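Local coordinates for LPG0439 HIT-related domain-containing protein (Legionella pneumophila subsp. pneumophila, PDB 5L0L) that is of unknown function but carries, probably on the soluble part of a membrane protein, a domain related to the HIT family of nucleotide-binding proteins, at residues 43-51 with 139-149; 85-93 with 185-193. One frame throughout, in Å; residues are numbered along the deposited sequence. Where two conformers were deposited one is given.

Contact 1 of 2, residues 43-51 with 139-149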
loop_
_atom_site.group_PDB
_atom_site.type_symbol
_atom_site.label_atom_id
_atom_site.label_comp_id
_atom_site.label_asym_id
_atom_site.label_seq_id
_atom_site.Cartn_x
_atom_site.Cartn_y
_atom_site.Cartn_z
ATOM N N PRO A 43 0.120 16.404 8.187
ATOM C CA PRO A 43 -0.198 17.677 8.846
ATOM C C PRO A 43 -1.650 18.105 8.746
ATOM O O PRO A 43 -2.063 18.939 9.549
ATOM C CB PRO A 43 0.671 18.722 8.120
ATOM C CG PRO A 43 1.320 18.025 6.993
ATOM C CD PRO A 43 1.112 16.549 7.095
ATOM N N THR A 44 -2.401 17.537 7.809
ATOM C CA THR A 44 -3.797 17.956 7.591
ATOM C C THR A 44 -4.875 16.971 8.011
ATOM O O THR A 44 -6.045 17.324 7.952
ATOM C CB THR A 44 -4.023 18.347 6.121
ATOM O OG1 THR A 44 -3.830 17.216 5.267
ATOM C CG2 THR A 44 -3.077 19.434 5.730
ATOM N N ASP A 45 -4.502 15.776 8.470
ATOM C CA ASP A 45 -5.472 14.779 8.847
ATOM C C ASP A 45 -4.883 13.888 9.944
ATOM O O ASP A 45 -3.967 13.115 9.688
ATOM C CB ASP A 45 -5.853 13.939 7.619
ATOM C CG ASP A 45 -7.049 13.025 7.878
ATOM O OD1 ASP A 45 -7.750 13.166 8.917
ATOM O OD2 ASP A 45 -7.299 12.161 7.008
ATOM N N CYS A 46 -5.450 14.002 11.151
ATOM C CA CYS A 46 -5.013 13.225 12.306
ATOM C C CYS A 46 -5.694 11.894 12.437
ATOM O O CYS A 46 -5.271 11.073 13.260
ATOM C CB CYS A 46 -5.225 14.014 13.611
ATOM S SG CYS A 46 -6.927 14.358 14.072
ATOM N N ARG A 47 -6.733 11.636 11.631
ATOM C CA ARG A 47 -7.461 10.370 11.755
ATOM C C ARG A 47 -6.532 9.167 11.535
ATOM O O ARG A 47 -5.700 9.162 10.608
ATOM C CB ARG A 47 -8.604 10.273 10.763
ATOM C CG ARG A 47 -9.663 11.367 10.937
ATOM C CD ARG A 47 -10.728 11.283 9.873
ATOM N NE ARG A 47 -10.114 11.389 8.551
ATOM C CZ ARG A 47 -10.504 10.743 7.456
ATOM N NH1 ARG A 47 -11.574 9.961 7.450
ATOM N NH2 ARG A 47 -9.831 10.913 6.345
ATOM N N GLY A 48 -6.695 8.156 12.380
ATOM C CA GLY A 48 -5.906 6.941 12.310
ATOM C C GLY A 48 -4.406 7.130 12.575
ATOM O O GLY A 48 -3.616 6.244 12.255
ATOM N N TYR A 49 -4.035 8.259 13.164
ATOM C CA TYR A 49 -2.637 8.664 13.308
ATOM C C TYR A 49 -1.893 8.548 11.968
ATOM O O TYR A 49 -0.804 7.997 11.911
ATOM C CB TYR A 49 -1.931 7.833 14.412
ATOM C CG TYR A 49 -2.637 7.679 15.749
ATOM C CD1 TYR A 49 -3.493 8.666 16.262
ATOM C CD2 TYR A 49 -2.443 6.548 16.510
ATOM C CE1 TYR A 49 -4.118 8.500 17.486
ATOM C CE2 TYR A 49 -3.020 6.394 17.763
ATOM C CZ TYR A 49 -3.864 7.356 18.248
ATOM O OH TYR A 49 -4.477 7.185 19.443
ATOM N N ARG A 50 -2.509 9.043 10.880
ATOM C CA ARG A 50 -1.916 8.924 9.547
ATOM C C ARG A 50 -0.482 9.435 9.506
ATOM O O ARG A 50 -0.205 10.547 10.024
ATOM C CB ARG A 50 -2.711 9.731 8.531
ATOM C CG ARG A 50 -3.918 9.069 7.955
ATOM C CD ARG A 50 -4.681 10.067 7.075
ATOM N NE ARG A 50 -4.020 10.285 5.801
ATOM C CZ ARG A 50 -4.604 10.844 4.726
ATOM N NH1 ARG A 50 -5.835 11.348 4.788
ATOM N NH2 ARG A 50 -3.923 10.918 3.584
ATOM N N ILE A 51 0.396 8.668 8.858
ATOM C CA ILE A 51 1.723 9.141 8.474
ATOM C C ILE A 51 1.863 9.176 6.954
ATOM O O ILE A 51 1.099 8.535 6.227
ATOM C CB ILE A 51 2.859 8.290 9.068
ATOM C CG1 ILE A 51 2.763 6.849 8.585
ATOM C CG2 ILE A 51 2.877 8.433 10.590
ATOM C CD1 ILE A 51 3.969 5.999 8.911
HETATM N N MSE A 139 -11.082 5.166 21.148
HETATM C CA MSE A 139 -10.037 4.794 22.102
HETATM C C MSE A 139 -8.803 5.665 21.914
HETATM O O MSE A 139 -8.357 5.874 20.785
HETATM C CB MSE A 139 -9.724 3.313 21.905
HETATM C CG MSE A 139 -8.464 2.813 22.583
HETATM SE SE MSE A 139 -8.712 2.754 24.521
HETATM C CE MSE A 139 -8.214 0.876 24.878
ATOM N N GLU A 140 -8.246 6.156 23.025
ATOM C CA GLU A 140 -6.978 6.911 22.992
ATOM C C GLU A 140 -5.814 5.941 23.111
ATOM O O GLU A 140 -5.255 5.750 24.197
ATOM C CB GLU A 140 -6.990 8.019 24.067
ATOM C CG GLU A 140 -8.189 8.973 23.828
ATOM C CD GLU A 140 -8.139 10.263 24.652
ATOM O OE1 GLU A 140 -7.473 10.292 25.701
ATOM O OE2 GLU A 140 -8.798 11.248 24.229
ATOM N N TYR A 141 -5.446 5.346 21.979
ATOM C CA TYR A 141 -4.331 4.393 21.915
ATOM C C TYR A 141 -3.026 5.087 22.336
ATOM O O TYR A 141 -2.135 4.458 22.945
ATOM C CB TYR A 141 -4.210 3.745 20.529
ATOM C CG TYR A 141 -5.337 2.810 20.184
ATOM C CD1 TYR A 141 -6.495 3.271 19.566
ATOM C CD2 TYR A 141 -5.244 1.446 20.451
ATOM C CE1 TYR A 141 -7.532 2.401 19.236
ATOM C CE2 TYR A 141 -6.294 0.573 20.144
ATOM C CZ TYR A 141 -7.432 1.051 19.540
ATOM O OH TYR A 141 -8.450 0.175 19.238
ATOM N N ILE A 142 -2.926 6.372 22.028
ATOM C CA ILE A 142 -1.927 7.269 22.605
ATOM C C ILE A 142 -2.709 8.197 23.531
ATOM O O ILE A 142 -3.704 8.785 23.103
ATOM C CB ILE A 142 -1.224 8.038 21.496
ATOM C CG1 ILE A 142 -0.426 7.059 20.620
ATOM C CG2 ILE A 142 -0.348 9.118 22.063
ATOM C CD1 ILE A 142 0.133 7.671 19.353
ATOM N N ALA A 143 -2.304 8.269 24.810
ATOM C CA ALA A 143 -3.060 9.033 25.810
ATOM C C ALA A 143 -3.345 10.467 25.360
ATOM O O ALA A 143 -2.451 11.199 24.916
ATOM C CB ALA A 143 -2.372 9.008 27.187
ATOM N N GLY A 144 -4.623 10.832 25.411
ATOM C CA GLY A 144 -5.101 12.174 25.043
ATOM C C GLY A 144 -5.436 12.296 23.558
ATOM O O GLY A 144 -5.885 13.359 23.109
ATOM N N VAL A 145 -5.238 11.229 22.773
ATOM C CA VAL A 145 -5.430 11.345 21.315
ATOM C C VAL A 145 -6.327 10.188 20.837
ATOM O O VAL A 145 -5.853 9.080 20.631
ATOM C CB VAL A 145 -4.093 11.319 20.546
ATOM C CG1 VAL A 145 -4.327 11.721 19.086
ATOM C CG2 VAL A 145 -3.003 12.178 21.197
ATOM N N PRO A 146 -7.620 10.453 20.623
ATOM C CA PRO A 146 -8.496 9.406 20.084
ATOM C C PRO A 146 -8.007 9.025 18.684
ATOM O O PRO A 146 -7.535 9.887 17.944
ATOM C CB PRO A 146 -9.874 10.084 19.969
ATOM C CG PRO A 146 -9.740 11.365 20.678
ATOM C CD PRO A 146 -8.322 11.723 20.854
ATOM N N LEU A 147 -8.114 7.755 18.360
ATOM C CA LEU A 147 -7.691 7.277 17.062
ATOM C C LEU A 147 -8.417 7.986 15.918
ATOM O O LEU A 147 -7.786 8.443 14.970
ATOM C CB LEU A 147 -7.909 5.761 16.969
ATOM C CG LEU A 147 -7.435 5.112 15.643
ATOM C CD1 LEU A 147 -5.916 5.179 15.535
ATOM C CD2 LEU A 147 -7.945 3.670 15.549
ATOM N N ARG A 148 -9.744 8.089 16.047
ATOM C CA ARG A 148 -10.621 8.619 15.014
ATOM C C ARG A 148 -10.602 7.739 13.763
ATOM O O ARG A 148 -9.999 6.657 13.755
ATOM C CB ARG A 148 -10.285 10.091 14.691
ATOM C CG ARG A 148 -10.334 10.991 15.923
ATOM C CD ARG A 148 -9.602 12.271 15.579
ATOM N NE ARG A 148 -9.725 13.247 16.620
ATOM C CZ ARG A 148 -8.769 13.645 17.461
ATOM N NH1 ARG A 148 -7.533 13.166 17.452
ATOM N NH2 ARG A 148 -9.109 14.542 18.368
ATOM N N GLY A 149 -11.289 8.163 12.709
ATOM C CA GLY A 149 -11.458 7.332 11.525
ATOM C C GLY A 149 -12.709 6.471 11.676
ATOM O O GLY A 149 -13.339 6.449 12.741
HETATM O O HOH W 1 -6.287 11.174 15.852
#
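Y49 reaches from the loop 43-51 into the loop 139-149 and ends at the turn I142-V145. CG lies anti to its own carbonyl carbon (chi1 -48°), and the ring slides between two aliphatic side chains: L147 CD1 sits over the centre of one face, 3.8 Å from the ring centroid, while I142 CD1 covers the opposite face nearer the rim. V145 CG1 packs against Y49 CE1 at 3.6 Å. The hydroxyl works both ways. Y49 OH donates to V145 O over 2.6 Å, the acceptor lying at the ring edge, and receives I142 N at 3.1 Å in a fairly straight bond. I142 and V145 are the two ends of a type II turn, whose third residue, G144, has the positive phi that glycine adopts easily. Tyrosine suits this place because its flat apolar body fits between branched side chains while its hydroxyl meets I142 N and V145 O.

Next along the loop, G48 N donates to L147 O at 2.8 Å, and L147 CD1 rests against G48 CA; glycine suits this site because phi is positive (64°). C46 SG meets the R148 guanidinium, 3.6 Å from NH1; this group also holds E178 by a salt bridge, and its NH1 donates to a water that lies close to both C46 O and P146 O. D45 OD1 accepts from R47 N, an Asx turn. R47 grips the carboxylate side-on, NE to OD1 and NH2 to OD2, and R50 NH1 takes the anti lone pair of OD2 at 2.8 Å. R47 also bonds D157 and Q169. This network probably steadies the backbone that carries Y49. The chemistry thus pairs a buried hydroxyl, used as both donor and acceptor, with a buried D45 that two arginines would probably keep ionised.

Contact 2 of 2, residues 85-93 with 185-193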
loop_
_atom_site.group_PDB
_atom_site.type_symbol
_atom_site.label_atom_id
_atom_site.label_comp_id
_atom_site.label_asym_id
_atom_site.label_seq_id
_atom_site.Cartn_x
_atom_site.Cartn_y
_atom_site.Cartn_z
ATOM N N LEU A 85 8.964 -1.446 7.950
ATOM C CA LEU A 85 9.452 -1.011 9.279
ATOM C C LEU A 85 8.330 -0.299 10.061
ATOM O O LEU A 85 8.017 -0.659 11.186
ATOM C CB LEU A 85 10.658 -0.069 9.129
ATOM C CG LEU A 85 11.115 0.682 10.386
ATOM C CD1 LEU A 85 11.466 -0.296 11.469
ATOM C CD2 LEU A 85 12.297 1.609 10.091
HETATM N N MSE A 86 7.715 0.704 9.430
HETATM C CA MSE A 86 6.704 1.500 10.123
HETATM C C MSE A 86 5.484 0.716 10.510
HETATM O O MSE A 86 4.830 1.070 11.490
HETATM C CB MSE A 86 6.301 2.767 9.366
HETATM C CG MSE A 86 7.431 3.757 9.164
HETATM SE SE MSE A 86 8.308 4.298 10.847
HETATM C CE MSE A 86 6.733 4.929 11.796
ATOM N N THR A 87 5.129 -0.348 9.769
ATOM C CA THR A 87 4.006 -1.180 10.211
ATOM C C THR A 87 4.144 -1.686 11.668
ATOM O O THR A 87 3.139 -1.838 12.371
ATOM C CB THR A 87 3.746 -2.418 9.333
ATOM O OG1 THR A 87 4.856 -3.328 9.426
ATOM C CG2 THR A 87 3.465 -2.021 7.857
ATOM N N GLN A 88 5.388 -1.898 12.114
ATOM C CA GLN A 88 5.627 -2.408 13.458
ATOM C C GLN A 88 5.315 -1.394 14.555
ATOM O O GLN A 88 4.964 -1.795 15.670
ATOM C CB GLN A 88 7.046 -2.974 13.573
ATOM C CG GLN A 88 7.311 -4.090 12.534
ATOM C CD GLN A 88 6.275 -5.193 12.573
ATOM O OE1 GLN A 88 6.209 -5.967 13.544
ATOM N NE2 GLN A 88 5.417 -5.253 11.548
ATOM N N VAL A 89 5.409 -0.102 14.247
ATOM C CA VAL A 89 5.005 0.916 15.200
ATOM C C VAL A 89 3.479 0.849 15.431
ATOM O O VAL A 89 3.024 0.858 16.568
ATOM C CB VAL A 89 5.445 2.313 14.764
ATOM C CG1 VAL A 89 4.840 3.353 15.668
ATOM C CG2 VAL A 89 6.963 2.393 14.740
ATOM N N TYR A 90 2.685 0.739 14.349
ATOM C CA TYR A 90 1.244 0.587 14.496
ATOM C C TYR A 90 0.892 -0.681 15.285
ATOM O O TYR A 90 0.032 -0.665 16.176
ATOM C CB TYR A 90 0.542 0.609 13.124
ATOM C CG TYR A 90 0.552 1.982 12.533
ATOM C CD1 TYR A 90 -0.448 2.902 12.856
ATOM C CD2 TYR A 90 1.599 2.399 11.737
ATOM C CE1 TYR A 90 -0.439 4.174 12.337
ATOM C CE2 TYR A 90 1.644 3.675 11.233
ATOM C CZ TYR A 90 0.630 4.565 11.525
ATOM O OH TYR A 90 0.682 5.839 11.012
ATOM N N GLU A 91 1.585 -1.774 14.971
ATOM C CA GLU A 91 1.381 -3.055 15.668
ATOM C C GLU A 91 1.639 -2.899 17.176
ATOM O O GLU A 91 0.824 -3.347 17.985
ATOM C CB GLU A 91 2.299 -4.150 15.079
ATOM C CG GLU A 91 2.006 -5.564 15.561
ATOM C CD GLU A 91 0.829 -6.229 14.846
ATOM O OE1 GLU A 91 0.172 -7.074 15.525
ATOM O OE2 GLU A 91 0.583 -5.963 13.615
ATOM N N LYS A 92 2.732 -2.241 17.547
ATOM C CA LYS A 92 3.068 -2.019 18.967
ATOM C C LYS A 92 2.125 -1.071 19.714
ATOM O O LYS A 92 2.150 -1.000 20.941
ATOM C CB LYS A 92 4.453 -1.424 19.077
ATOM C CG LYS A 92 5.574 -2.403 18.878
ATOM C CD LYS A 92 6.839 -1.613 18.692
ATOM C CE LYS A 92 7.350 -1.076 20.012
ATOM N NZ LYS A 92 8.588 -0.340 19.780
ATOM N N LEU A 93 1.386 -0.269 18.968
ATOM C CA LEU A 93 0.286 0.542 19.505
ATOM C C LEU A 93 -1.041 -0.203 19.637
ATOM O O LEU A 93 -1.970 0.324 20.243
ATOM C CB LEU A 93 0.093 1.810 18.674
ATOM C CG LEU A 93 1.222 2.819 18.721
ATOM C CD1 LEU A 93 1.070 3.829 17.605
ATOM C CD2 LEU A 93 1.271 3.502 20.107
HETATM N N MSE A 185 5.171 9.835 20.905
HETATM C CA MSE A 185 4.995 8.385 21.040
HETATM C C MSE A 185 5.452 7.640 19.811
HETATM O O MSE A 185 6.033 6.561 19.934
HETATM C CB MSE A 185 3.560 8.038 21.424
HETATM C CG MSE A 185 3.367 6.593 21.843
HETATM SE SE MSE A 185 4.467 6.086 23.399
HETATM C CE MSE A 185 3.453 6.819 24.808
ATOM N N PHE A 186 5.191 8.185 18.611
ATOM C CA PHE A 186 5.714 7.551 17.388
ATOM C C PHE A 186 7.244 7.481 17.428
ATOM O O PHE A 186 7.823 6.436 17.121
ATOM C CB PHE A 186 5.232 8.238 16.123
ATOM C CG PHE A 186 3.965 7.635 15.558
ATOM C CD1 PHE A 186 2.757 7.819 16.200
ATOM C CD2 PHE A 186 3.985 6.876 14.396
ATOM C CE1 PHE A 186 1.580 7.259 15.705
ATOM C CE2 PHE A 186 2.803 6.325 13.881
ATOM C CZ PHE A 186 1.602 6.523 14.535
ATOM N N LYS A 187 7.881 8.580 17.836
ATOM C CA LYS A 187 9.353 8.593 17.941
ATOM C C LYS A 187 9.871 7.544 18.932
ATOM O O LYS A 187 10.788 6.797 18.625
ATOM C CB LYS A 187 9.864 9.973 18.340
ATOM C CG LYS A 187 9.739 11.012 17.259
ATOM C CD LYS A 187 10.132 12.373 17.764
ATOM C CE LYS A 187 9.901 13.464 16.726
ATOM N NZ LYS A 187 10.233 14.813 17.257
ATOM N N LEU A 188 9.253 7.478 20.100
ATOM C CA LEU A 188 9.654 6.525 21.112
ATOM C C LEU A 188 9.459 5.082 20.663
ATOM O O LEU A 188 10.369 4.256 20.819
ATOM C CB LEU A 188 8.950 6.789 22.442
ATOM C CG LEU A 188 9.341 5.832 23.577
ATOM C CD1 LEU A 188 10.830 5.886 23.851
ATOM C CD2 LEU A 188 8.546 6.159 24.837
ATOM N N LYS A 189 8.288 4.767 20.100
ATOM C CA LYS A 189 8.032 3.399 19.679
ATOM C C LYS A 189 8.995 2.999 18.548
ATOM O O LYS A 189 9.477 1.879 18.520
ATOM C CB LYS A 189 6.568 3.189 19.262
ATOM C CG LYS A 189 5.556 3.291 20.400
ATOM C CD LYS A 189 5.828 2.330 21.517
ATOM C CE LYS A 189 4.742 2.268 22.590
ATOM N NZ LYS A 189 5.375 1.530 23.729
ATOM N N LEU A 190 9.291 3.920 17.649
ATOM C CA LEU A 190 10.243 3.641 16.581
ATOM C C LEU A 190 11.647 3.431 17.133
ATOM O O LEU A 190 12.340 2.466 16.753
ATOM C CB LEU A 190 10.225 4.763 15.550
ATOM C CG LEU A 190 11.205 4.625 14.377
ATOM C CD1 LEU A 190 11.009 3.334 13.622
ATOM C CD2 LEU A 190 11.081 5.846 13.485
ATOM N N ALA A 191 12.051 4.313 18.052
ATOM C CA ALA A 191 13.393 4.211 18.645
ATOM C C ALA A 191 13.519 2.895 19.407
ATOM O O ALA A 191 14.563 2.226 19.303
ATOM C CB ALA A 191 13.706 5.403 19.530
ATOM N N GLU A 192 12.469 2.499 20.130
ATOM C CA GLU A 192 12.479 1.200 20.825
ATOM C C GLU A 192 12.606 0.047 19.841
ATOM O O GLU A 192 13.368 -0.912 20.052
ATOM C CB GLU A 192 11.231 1.016 21.676
ATOM C CG GLU A 192 11.253 1.874 22.931
ATOM C CD GLU A 192 9.935 1.971 23.665
ATOM O OE1 GLU A 192 8.883 1.580 23.144
ATOM O OE2 GLU A 192 9.936 2.484 24.799
ATOM N N TYR A 193 11.827 0.135 18.779
ATOM C CA TYR A 193 11.801 -0.948 17.792
ATOM C C TYR A 193 13.160 -1.142 17.146
ATOM O O TYR A 193 13.597 -2.290 16.927
ATOM C CB TYR A 193 10.717 -0.750 16.714
ATOM C CG TYR A 193 10.596 -2.003 15.867
ATOM C CD1 TYR A 193 10.030 -3.169 16.393
ATOM C CD2 TYR A 193 11.149 -2.066 14.596
ATOM C CE1 TYR A 193 9.956 -4.340 15.648
ATOM C CE2 TYR A 193 11.084 -3.230 13.848
ATOM C CZ TYR A 193 10.486 -4.357 14.360
ATOM O OH TYR A 193 10.433 -5.528 13.602
HETATM O O HOH W 2 8.584 -7.099 14.664
#
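V89 and K189 make the closest backbone approach, their helices 85-92 and 185-193 crossing at 113° with axes 9.4 Å apart. V89 points into the interface with both methyls engaged: CG1 lies 3.8 Å from F186 CD2, and CG2 rests on the backbone of L190. A compact beta-branched residue suits this crossing point. F186 turns its edge to the face of Y90, centroids 5.3 Å apart and planes at 75°, with L93 CD1 against CE1 of the same phenylalanine. At the other end Y193 has its CG anti to the backbone N (chi1 -171°), and Q88 CB stands over one face of the Y193 ring, 3.8 Å from its centroid, while L85 CD1 meets the edge. A water joins Q88 OE1 to Y193 OH.

L190 CD1 packs 4.0 Å from SE of the selenomethionine M86 and also touches L85 CD2. Both helices lie on the same side of the antiparallel sheet of the HIT-related fold, and F186, M86 and L190 continue onto its strands through I26, I51, I53, A27 and V209.

In the conformer given, K92 bends at chi3 and brings NZ 2.7 Å from K189 O, a carbonyl already used by Y193 N in the helix; this bond, like a long salt bridge to E192 OE1, is tentative. Separately, K189 NZ pairs with E192. Outside this layer, V73 of the second subunit packs on Q88 and Y193.

Overall arrangement
The two contacts have centres about 14 Å apart, each about 15 Å from the centre of the chain, and their segments alternate in sequence: 43-51, 85-93, 139-149, 185-193. Contact 1 joins the loop between strands 35-41 and 51-58 to the loop following strand 128-134, whereas contact 2 crosses helices 73-92 and 176-194 on the six-stranded antiparallel sheet. They meet directly: Y90 OH probably bonds Y49 O, Y49 CB packs on F186 CZ, and I51, at the start of strand 51-58, touches Y90. The loop contact thus packs against the helix pair and the sheet, and both contacts also reach the second subunit.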